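Condensin complex subunit 3 (Schizosaccharomyces pombe, PDB 5OQR) serves as a regulatory subunit of the condensin complex, which is required to convert interphase chromatin into condensed, mitotic-like chromosomes. Local coordinates at residues C207-V212 against V228-W233; Q749-K754 against R778-N783; V513-A518 against L547-I552. One frame throughout, in Å; residues are numbered along the deposited sequence.

Contact 1 (C207-V212 against V228-W233); sequences CVYARV and VRILKW
Tyr-209 reaches across from helix 202-212 and lays the edge of its ring against Ile-230 of helix 224-235. Its CE1 lies 3.7 Å from Ile-230 CG2, and that methyl sits near the ring plane rather than over a face. The two side chains run past each other in opposite directions. With CG anti to the carbonyl carbon (chi1 -50°), the ring projects into the 8.8 Å between Tyr-209 CA and Ile-230 CA, and its CE1 edge and OH reach the other helix. Tyr-209 OH touches Trp-233 CB at 3.7 Å, the phenol and the Trp-233 side chain crossing at roughly a right angle. No hydrogen bond joins the segments. The indole swings off to another protein chain, where NE1 bonds to an aromatic side chain. Replacing this ring by an alanine is likely to leave the Ile-230 methyl and Trp-233 CB without their partner and to open a gap there. Ile-230, branched at CB, suits a buried flank where a compact methyl must meet a ring edge. Segment 228-233 belongs to HEAT repeat 5; helix 240-257 also packs on the tyrosine, through Val-242, Ala-246 and Met-249, while helix 173-182 receives Val-208 and Val-212.

Contact 2 (Q749-K754 against R778-N783); sequences QRTKRK and RMLLQN
Lys-752 starts its path across to helix 767-785 at CB, which packs against Leu-780 CD1 at 4.1 Å. The same methyl also rests on the lysine backbone, 3.9 Å from Lys-752 N, so that leucine and lysine meet close to the helix surface. From there the chain leaves with CG anti to the backbone N (chi1 -176°) and stays extended, drawing away from Leu-780 and along toward Leu-781. CD comes to 4.3 Å from Leu-781 CD2, and CE closes on that methyl at 4.0 Å. A bend at the last torsion (chi4 -62°) then turns the ammonium group, NZ, to a salt bridge with Glu-756, one turn further along its own helix. Lysine suits this partly exposed position, where its methylenes lie in the contact while its charge finds a carboxylate.

On the more buried side, Thr-751 presents CG2 to Leu-780 CD1 at 4.1 Å, the two side chains crossing nearly at right angles. The branched threonine thus divides its work, since OG1 is hydrogen-bonded to Asn-712 of helix 706-717, which packs on this side. Leu-780 CD1 is thereby shared between Thr-751 and Lys-752, with Tyr-748 also touching this leucine. The successive helices 745-759 and 767-785 form an antiparallel helical hairpin at the C-terminal end of the chain. Within it, segments 749-754 and 778-783 run nearly antiparallel (158°), their axes 9.8 Å apart at closest.

No hydrogen bond or salt bridge joins the two segments. What holds them together is van der Waals and hydrophobic contact of methyls and methylenes, while the polar ends of Thr-751 and Lys-752 are satisfied by Asn-712 and Glu-756.

Contact 3 (V513-A518 against L547-I552); sequences VCLLNA and LTDMLI
This is a buried, largely apolar contact between successive HEAT repeats: Cys-514 and Leu-515, where helix 500-514 of repeat 7 passes into a turn, meet Asp-549 and Met-550 on helix 537-554 of repeat 8. The backbones come close here, with Leu-515 CA 5.9 Å from Met-550 CA.

Leu-515 does most of the filling. Its CG stands anti to the carbonyl carbon (chi1 -52°), and CD2 is the methyl that settles on the opposite helix, 3.7 Å from Asp-549 CB and 3.9 Å from Met-550 N. It therefore covers backbone as well as side chain, and it also reaches Met-550 CG at 4.1 Å. A leucine fits because one methyl, CD2, is carried far enough out to lie against the Asp-549/Met-550 backbone and the bases of both side chains. Beside it, Met-550 SD lies 4.0 Å from Cys-514 CB. The small cysteine lets the thioether sulfur come against its CB.

Of its side chain, Asp-549 offers Leu-515 just the CB. Both carboxylate oxygens are hydrogen-bonded to the backbone of another protein chain, so the residue has an apolar root in the repeat interface and a polar end turned to a binding partner. That same partner also packs on Leu-515 through a basic side chain.

The turn leading from helix 500-514 into helix 518-534 has bonds of its own. Asn-517 is the N-cap of helix 518-534, its OD1 accepting from Leu-520 N, and Cys-514 O receives a hydrogen bond from His-554 NE2 near the end of helix 537-554. Around this junction, Met-550 also packs on Ala-521 and Val-525 of helix 518-534, while Leu-547 and Leu-551 face helix 563-574 and Thr-548 and Ile-552 meet helix 580-597.

All three contacts join helical elements of one all-helical chain, follow one another in the order 1, 3, 2, and share no helix; their centres lie 44 to 54 Å apart, so they lie in separate parts of the chain. Contacts 1 and 3 are buried, and both lie beside another protein chain of the assembly, whereas contact 2, near the C-terminus, is partly exposed and touches no second chain. All three rest on apolar contact; what differs is where polar ends go: to another chain in contacts 1 and 3, to the same chain in contact 2. Contact 1 relies on an aromatic ring bridging widely separated helices, contact 3 on leucine, methionine and cysteine at close range, and contact 2 on leucine with a lysine's aliphatic part.

Contact 1 (C207-V212 against V228-W233)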
loop_
_atom_site.group_PDB
_atom_site.type_symbol
_atom_site.label_atom_id
_atom_site.label_comp_id
_atom_site.label_asym_id
_atom_site.label_seq_id
_atom_site.Cartn_x
_atom_site.Cartn_y
_atom_site.Cartn_z
ATOM N N CYS A 207 -9.436 -0.754 13.264
ATOM C CA CYS A 207 -9.622 -1.450 14.531
ATOM C C CYS A 207 -8.292 -1.792 15.184
ATOM O O CYS A 207 -8.194 -1.806 16.417
ATOM C CB CYS A 207 -10.446 -2.721 14.319
ATOM S SG CYS A 207 -12.197 -2.516 14.689
ATOM N N VAL A 208 -7.260 -2.064 14.385
ATOM C CA VAL A 208 -5.970 -2.448 14.952
ATOM C C VAL A 208 -5.390 -1.301 15.766
ATOM O O VAL A 208 -4.865 -1.502 16.867
ATOM C CB VAL A 208 -5.002 -2.896 13.840
ATOM C CG1 VAL A 208 -3.743 -3.493 14.449
ATOM C CG2 VAL A 208 -5.662 -3.905 12.911
ATOM N N TYR A 209 -5.478 -0.078 15.241
ATOM C CA TYR A 209 -4.955 1.082 15.951
ATOM C C TYR A 209 -5.920 1.589 17.012
ATOM O O TYR A 209 -5.482 2.092 18.053
ATOM C CB TYR A 209 -4.651 2.211 14.966
ATOM C CG TYR A 209 -3.823 1.796 13.773
ATOM C CD1 TYR A 209 -2.474 1.499 13.907
ATOM C CD2 TYR A 209 -4.389 1.716 12.508
ATOM C CE1 TYR A 209 -1.715 1.122 12.818
ATOM C CE2 TYR A 209 -3.639 1.343 11.413
ATOM C CZ TYR A 209 -2.302 1.047 11.572
ATOM O OH TYR A 209 -1.548 0.674 10.481
ATOM N N ALA A 210 -7.227 1.463 16.775
ATOM C CA ALA A 210 -8.210 2.100 17.644
ATOM C C ALA A 210 -8.511 1.268 18.884
ATOM O O ALA A 210 -8.727 1.826 19.965
ATOM C CB ALA A 210 -9.497 2.362 16.863
ATOM N N ARG A 211 -8.536 -0.054 18.758
ATOM C CA ARG A 211 -8.979 -0.914 19.849
ATOM C C ARG A 211 -7.959 -1.963 20.256
ATOM O O ARG A 211 -7.756 -2.183 21.452
ATOM C CB ARG A 211 -10.287 -1.623 19.463
ATOM C CG ARG A 211 -11.350 -0.715 18.858
ATOM C CD ARG A 211 -12.663 -0.802 19.614
ATOM N NE ARG A 211 -12.605 -0.100 20.893
ATOM C CZ ARG A 211 -13.640 0.053 21.713
ATOM N NH1 ARG A 211 -13.488 0.709 22.856
ATOM N NH2 ARG A 211 -14.828 -0.447 21.395
ATOM N N VAL A 212 -7.301 -2.611 19.296
ATOM C CA VAL A 212 -6.519 -3.801 19.612
ATOM C C VAL A 212 -5.174 -3.430 20.223
ATOM O O VAL A 212 -4.719 -4.067 21.178
ATOM C CB VAL A 212 -6.345 -4.669 18.353
ATOM C CG1 VAL A 212 -5.749 -6.017 18.725
ATOM C CG2 VAL A 212 -7.675 -4.855 17.637
ATOM N N VAL A 228 8.105 0.605 14.258
ATOM C CA VAL A 228 8.275 1.403 13.048
ATOM C C VAL A 228 7.346 0.910 11.949
ATOM O O VAL A 228 6.758 1.708 11.210
ATOM C CB VAL A 228 9.749 1.377 12.603
ATOM C CG1 VAL A 228 9.934 2.102 11.275
ATOM C CG2 VAL A 228 10.626 2.002 13.669
ATOM N N ARG A 229 7.197 -0.408 11.818
ATOM C CA ARG A 229 6.327 -0.947 10.780
ATOM C C ARG A 229 4.882 -0.529 11.015
ATOM O O ARG A 229 4.140 -0.264 10.062
ATOM C CB ARG A 229 6.458 -2.469 10.731
ATOM C CG ARG A 229 6.034 -3.077 9.403
ATOM C CD ARG A 229 6.685 -4.432 9.155
ATOM N NE ARG A 229 6.185 -5.469 10.060
ATOM C CZ ARG A 229 6.881 -6.046 11.037
ATOM N NH1 ARG A 229 8.143 -5.714 11.272
ATOM N NH2 ARG A 229 6.307 -6.980 11.788
ATOM N N ILE A 230 4.469 -0.450 12.282
ATOM C CA ILE A 230 3.128 0.029 12.609
ATOM C C ILE A 230 2.934 1.446 12.086
ATOM O O ILE A 230 2.021 1.722 11.298
ATOM C CB ILE A 230 2.890 -0.041 14.128
ATOM C CG1 ILE A 230 2.851 -1.498 14.589
ATOM C CG2 ILE A 230 1.588 0.666 14.508
ATOM C CD1 ILE A 230 2.867 -1.666 16.086
ATOM N N LEU A 231 3.789 2.370 12.528
ATOM C CA LEU A 231 3.618 3.772 12.168
ATOM C C LEU A 231 3.740 3.977 10.665
ATOM O O LEU A 231 3.015 4.791 10.082
ATOM C CB LEU A 231 4.642 4.628 12.912
ATOM C CG LEU A 231 4.627 4.504 14.436
ATOM C CD1 LEU A 231 5.738 5.345 15.038
ATOM C CD2 LEU A 231 3.276 4.912 15.001
ATOM N N LYS A 232 4.649 3.249 10.018
ATOM C CA LYS A 232 4.800 3.375 8.573
ATOM C C LYS A 232 3.488 3.071 7.863
ATOM O O LYS A 232 3.072 3.806 6.960
ATOM C CB LYS A 232 5.907 2.445 8.080
ATOM C CG LYS A 232 6.294 2.667 6.624
ATOM C CD LYS A 232 7.216 1.576 6.108
ATOM C CE LYS A 232 6.477 0.260 5.922
ATOM N NZ LYS A 232 7.337 -0.787 5.309
ATOM N N TRP A 233 2.819 1.990 8.261
ATOM C CA TRP A 233 1.546 1.635 7.643
ATOM C C TRP A 233 0.443 2.599 8.062
ATOM O O TRP A 233 -0.302 3.111 7.220
ATOM C CB TRP A 233 1.171 0.201 8.015
ATOM C CG TRP A 233 1.933 -0.849 7.268
ATOM C CD1 TRP A 233 2.486 -0.736 6.026
ATOM C CD2 TRP A 233 2.226 -2.177 7.717
ATOM N NE1 TRP A 233 3.102 -1.909 5.674
ATOM C CE2 TRP A 233 2.957 -2.811 6.694
ATOM C CE3 TRP A 233 1.940 -2.891 8.883
ATOM C CZ2 TRP A 233 3.408 -4.124 6.804
ATOM C CZ3 TRP A 233 2.388 -4.194 8.990
ATOM C CH2 TRP A 233 3.113 -4.797 7.957
#

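Contact 2 (Q749-K754 against R778-N783)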
loop_
_atom_site.group_PDB
_atom_site.type_symbol
_atom_site.label_atom_id
_atom_site.label_comp_id
_atom_site.label_asym_id
_atom_site.label_seq_id
_atom_site.Cartn_x
_atom_site.Cartn_y
_atom_site.Cartn_z
ATOM N N GLN A 749 -23.042 -1.530 -36.685
ATOM C CA GLN A 749 -23.083 -2.266 -37.943
ATOM C C GLN A 749 -21.733 -2.896 -38.251
ATOM O O GLN A 749 -21.666 -4.030 -38.739
ATOM C CB GLN A 749 -23.510 -1.338 -39.079
ATOM C CG GLN A 749 -24.954 -0.875 -38.996
ATOM C CD GLN A 749 -25.279 0.201 -40.014
ATOM O OE1 GLN A 749 -24.465 0.517 -40.882
ATOM N NE2 GLN A 749 -26.471 0.772 -39.908
ATOM N N ARG A 750 -20.643 -2.180 -37.968
ATOM C CA ARG A 750 -19.319 -2.698 -38.286
ATOM C C ARG A 750 -18.977 -3.905 -37.423
ATOM O O ARG A 750 -18.375 -4.869 -37.906
ATOM C CB ARG A 750 -18.267 -1.603 -38.110
ATOM C CG ARG A 750 -17.100 -1.728 -39.071
ATOM C CD ARG A 750 -15.769 -1.427 -38.407
ATOM N NE ARG A 750 -14.650 -1.796 -39.271
ATOM C CZ ARG A 750 -13.392 -1.930 -38.862
ATOM N NH1 ARG A 750 -13.075 -1.731 -37.589
ATOM N NH2 ARG A 750 -12.448 -2.272 -39.727
ATOM N N THR A 751 -19.353 -3.873 -36.143
ATOM C CA THR A 751 -19.051 -4.996 -35.263
ATOM C C THR A 751 -19.894 -6.212 -35.620
ATOM O O THR A 751 -19.421 -7.349 -35.523
ATOM C CB THR A 751 -19.264 -4.597 -33.801
ATOM O OG1 THR A 751 -18.321 -3.582 -33.444
ATOM C CG2 THR A 751 -19.074 -5.787 -32.868
ATOM N N LYS A 752 -21.146 -5.997 -36.029
ATOM C CA LYS A 752 -21.973 -7.116 -36.462
ATOM C C LYS A 752 -21.377 -7.790 -37.690
ATOM O O LYS A 752 -21.400 -9.020 -37.805
ATOM C CB LYS A 752 -23.399 -6.644 -36.740
ATOM C CG LYS A 752 -24.350 -7.770 -37.105
ATOM C CD LYS A 752 -25.802 -7.368 -36.907
ATOM C CE LYS A 752 -26.743 -8.507 -37.270
ATOM N NZ LYS A 752 -26.617 -8.901 -38.701
ATOM N N ARG A 753 -20.834 -7.002 -38.620
ATOM C CA ARG A 753 -20.096 -7.580 -39.738
ATOM C C ARG A 753 -18.966 -8.468 -39.242
ATOM O O ARG A 753 -18.731 -9.553 -39.788
ATOM C CB ARG A 753 -19.551 -6.469 -40.634
ATOM C CG ARG A 753 -20.360 -6.227 -41.895
ATOM C CD ARG A 753 -20.467 -4.745 -42.202
ATOM N NE ARG A 753 -19.164 -4.085 -42.195
ATOM C CZ ARG A 753 -18.988 -2.773 -42.072
ATOM N NH1 ARG A 753 -20.033 -1.966 -41.938
ATOM N NH2 ARG A 753 -17.763 -2.266 -42.075
ATOM N N LYS A 754 -18.250 -8.024 -38.208
ATOM C CA LYS A 754 -17.213 -8.857 -37.608
ATOM C C LYS A 754 -17.814 -10.120 -37.007
ATOM O O LYS A 754 -17.291 -11.222 -37.194
ATOM C CB LYS A 754 -16.456 -8.062 -36.542
ATOM C CG LYS A 754 -15.040 -7.690 -36.923
ATOM C CD LYS A 754 -14.998 -6.480 -37.829
ATOM C CE LYS A 754 -13.576 -6.184 -38.266
ATOM N NZ LYS A 754 -13.520 -5.183 -39.362
ATOM N N ARG A 778 -27.959 -9.513 -30.526
ATOM C CA ARG A 778 -29.216 -8.795 -30.355
ATOM C C ARG A 778 -29.003 -7.436 -29.703
ATOM O O ARG A 778 -29.742 -6.490 -29.995
ATOM C CB ARG A 778 -30.194 -9.635 -29.535
ATOM C CG ARG A 778 -30.879 -10.728 -30.337
ATOM C CD ARG A 778 -32.019 -11.354 -29.558
ATOM N NE ARG A 778 -31.545 -12.107 -28.401
ATOM C CZ ARG A 778 -31.278 -13.408 -28.403
ATOM N NH1 ARG A 778 -31.436 -14.130 -29.506
ATOM N NH2 ARG A 778 -30.852 -13.995 -27.293
ATOM N N MET A 779 -28.010 -7.316 -28.821
ATOM C CA MET A 779 -27.672 -6.009 -28.269
ATOM C C MET A 779 -27.283 -5.036 -29.375
ATOM O O MET A 779 -27.716 -3.879 -29.374
ATOM C CB MET A 779 -26.545 -6.157 -27.248
ATOM C CG MET A 779 -25.953 -4.839 -26.755
ATOM S SD MET A 779 -24.609 -4.197 -27.777
ATOM C CE MET A 779 -23.353 -5.444 -27.523
ATOM N N LEU A 780 -26.475 -5.490 -30.333
ATOM C CA LEU A 780 -26.097 -4.632 -31.452
ATOM C C LEU A 780 -27.327 -4.152 -32.212
ATOM O O LEU A 780 -27.459 -2.961 -32.514
ATOM C CB LEU A 780 -25.144 -5.382 -32.383
ATOM C CG LEU A 780 -23.788 -5.759 -31.787
ATOM C CD1 LEU A 780 -23.046 -6.718 -32.701
ATOM C CD2 LEU A 780 -22.955 -4.514 -31.537
ATOM N N LEU A 781 -28.243 -5.069 -32.531
ATOM C CA LEU A 781 -29.461 -4.687 -33.238
ATOM C C LEU A 781 -30.245 -3.647 -32.452
ATOM O O LEU A 781 -30.710 -2.647 -33.009
ATOM C CB LEU A 781 -30.325 -5.921 -33.490
ATOM C CG LEU A 781 -29.785 -6.944 -34.487
ATOM C CD1 LEU A 781 -30.581 -8.231 -34.401
ATOM C CD2 LEU A 781 -29.833 -6.380 -35.890
ATOM N N GLN A 782 -30.406 -3.871 -31.148
ATOM C CA GLN A 782 -31.207 -2.964 -30.334
ATOM C C GLN A 782 -30.603 -1.566 -30.295
ATOM O O GLN A 782 -31.333 -0.570 -30.315
ATOM C CB GLN A 782 -31.348 -3.532 -28.925
ATOM C CG GLN A 782 -32.071 -2.626 -27.953
ATOM C CD GLN A 782 -32.247 -3.275 -26.601
ATOM O OE1 GLN A 782 -32.291 -4.499 -26.491
ATOM N NE2 GLN A 782 -32.335 -2.459 -25.560
ATOM N N ASN A 783 -29.273 -1.468 -30.232
ATOM C CA ASN A 783 -28.638 -0.159 -30.149
ATOM C C ASN A 783 -28.623 0.559 -31.493
ATOM O O ASN A 783 -28.677 1.793 -31.526
ATOM C CB ASN A 783 -27.218 -0.297 -29.598
ATOM C CG ASN A 783 -27.203 -0.681 -28.136
ATOM O OD1 ASN A 783 -28.187 -0.488 -27.425
ATOM N ND2 ASN A 783 -26.086 -1.225 -27.676
#

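Contact 3 (V513-A518 against L547-I552)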
loop_
_atom_site.group_PDB
_atom_site.type_symbol
_atom_site.label_atom_id
_atom_site.label_comp_id
_atom_site.label_asym_id
_atom_site.label_seq_id
_atom_site.Cartn_x
_atom_site.Cartn_y
_atom_site.Cartn_z
ATOM N N VAL A 513 27.442 13.326 -17.668
ATOM C CA VAL A 513 27.912 14.308 -18.638
ATOM C C VAL A 513 27.165 14.146 -19.950
ATOM O O VAL A 513 26.918 15.128 -20.659
ATOM C CB VAL A 513 29.434 14.180 -18.833
ATOM C CG1 VAL A 513 29.932 15.185 -19.860
ATOM C CG2 VAL A 513 30.151 14.386 -17.518
ATOM N N CYS A 514 26.790 12.914 -20.295
ATOM C CA CYS A 514 26.020 12.684 -21.510
ATOM C C CYS A 514 24.646 13.332 -21.431
ATOM O O CYS A 514 24.082 13.713 -22.460
ATOM C CB CYS A 514 25.893 11.186 -21.763
ATOM S SG CYS A 514 27.434 10.410 -22.259
ATOM N N LEU A 515 24.094 13.474 -20.225
ATOM C CA LEU A 515 22.815 14.149 -20.057
ATOM C C LEU A 515 22.905 15.649 -20.292
ATOM O O LEU A 515 21.869 16.322 -20.282
ATOM C CB LEU A 515 22.265 13.887 -18.656
ATOM C CG LEU A 515 22.198 12.420 -18.231
ATOM C CD1 LEU A 515 21.620 12.305 -16.831
ATOM C CD2 LEU A 515 21.383 11.599 -19.217
ATOM N N LEU A 516 24.106 16.191 -20.493
ATOM C CA LEU A 516 24.283 17.615 -20.741
ATOM C C LEU A 516 24.596 17.936 -22.195
ATOM O O LEU A 516 24.459 19.095 -22.598
ATOM C CB LEU A 516 25.404 18.166 -19.852
ATOM C CG LEU A 516 25.168 18.028 -18.346
ATOM C CD1 LEU A 516 26.401 18.432 -17.569
ATOM C CD2 LEU A 516 23.982 18.865 -17.910
ATOM N N ASN A 517 25.007 16.948 -22.985
ATOM C CA ASN A 517 25.321 17.162 -24.393
ATOM C C ASN A 517 24.763 15.999 -25.198
ATOM O O ASN A 517 25.131 14.846 -24.961
ATOM C CB ASN A 517 26.829 17.293 -24.609
ATOM C CG ASN A 517 27.168 17.980 -25.910
ATOM O OD1 ASN A 517 27.572 17.338 -26.879
ATOM N ND2 ASN A 517 26.989 19.295 -25.946
ATOM N N ALA A 518 23.885 16.309 -26.154
ATOM C CA ALA A 518 23.232 15.263 -26.933
ATOM C C ALA A 518 24.217 14.555 -27.855
ATOM O O ALA A 518 24.153 13.331 -28.017
ATOM C CB ALA A 518 22.078 15.857 -27.738
ATOM N N LEU A 547 20.889 4.883 -20.821
ATOM C CA LEU A 547 20.187 4.959 -22.098
ATOM C C LEU A 547 18.771 5.490 -21.917
ATOM O O LEU A 547 18.283 6.270 -22.742
ATOM C CB LEU A 547 20.180 3.584 -22.762
ATOM C CG LEU A 547 21.556 3.155 -23.282
ATOM C CD1 LEU A 547 21.670 1.648 -23.362
ATOM C CD2 LEU A 547 21.818 3.774 -24.635
ATOM N N THR A 548 18.099 5.096 -20.835
ATOM C CA THR A 548 16.755 5.601 -20.585
ATOM C C THR A 548 16.772 7.103 -20.337
ATOM O O THR A 548 15.910 7.833 -20.839
ATOM C CB THR A 548 16.123 4.872 -19.397
ATOM O OG1 THR A 548 16.059 3.470 -19.672
ATOM C CG2 THR A 548 14.712 5.380 -19.137
ATOM N N ASP A 549 17.745 7.586 -19.563
ATOM C CA ASP A 549 17.801 9.011 -19.260
ATOM C C ASP A 549 18.239 9.830 -20.466
ATOM O O ASP A 549 17.787 10.966 -20.635
ATOM C CB ASP A 549 18.735 9.254 -18.077
ATOM C CG ASP A 549 18.080 8.934 -16.747
ATOM O OD1 ASP A 549 17.002 8.303 -16.750
ATOM O OD2 ASP A 549 18.642 9.310 -15.699
ATOM N N MET A 550 19.108 9.281 -21.314
ATOM C CA MET A 550 19.490 9.991 -22.529
ATOM C C MET A 550 18.292 10.190 -23.450
ATOM O O MET A 550 18.156 11.241 -24.084
ATOM C CB MET A 550 20.605 9.236 -23.251
ATOM C CG MET A 550 21.936 9.266 -22.516
ATOM S SD MET A 550 23.327 8.629 -23.470
ATOM C CE MET A 550 22.781 6.977 -23.822
ATOM N N LEU A 551 17.407 9.192 -23.534
ATOM C CA LEU A 551 16.202 9.335 -24.347
ATOM C C LEU A 551 15.271 10.391 -23.768
ATOM O O LEU A 551 14.805 11.284 -24.483
ATOM C CB LEU A 551 15.481 7.992 -24.455
ATOM C CG LEU A 551 16.118 6.949 -25.374
ATOM C CD1 LEU A 551 15.502 5.588 -25.136
ATOM C CD2 LEU A 551 15.960 7.351 -26.823
ATOM N N ILE A 552 14.981 10.299 -22.471
ATOM C CA ILE A 552 14.078 11.254 -21.840
ATOM C C ILE A 552 14.654 12.661 -21.913
ATOM O O ILE A 552 13.939 13.627 -22.201
ATOM C CB ILE A 552 13.795 10.828 -20.389
ATOM C CG1 ILE A 552 13.016 9.514 -20.374
ATOM C CG2 ILE A 552 13.023 11.911 -19.641
ATOM C CD1 ILE A 552 13.023 8.811 -19.039
#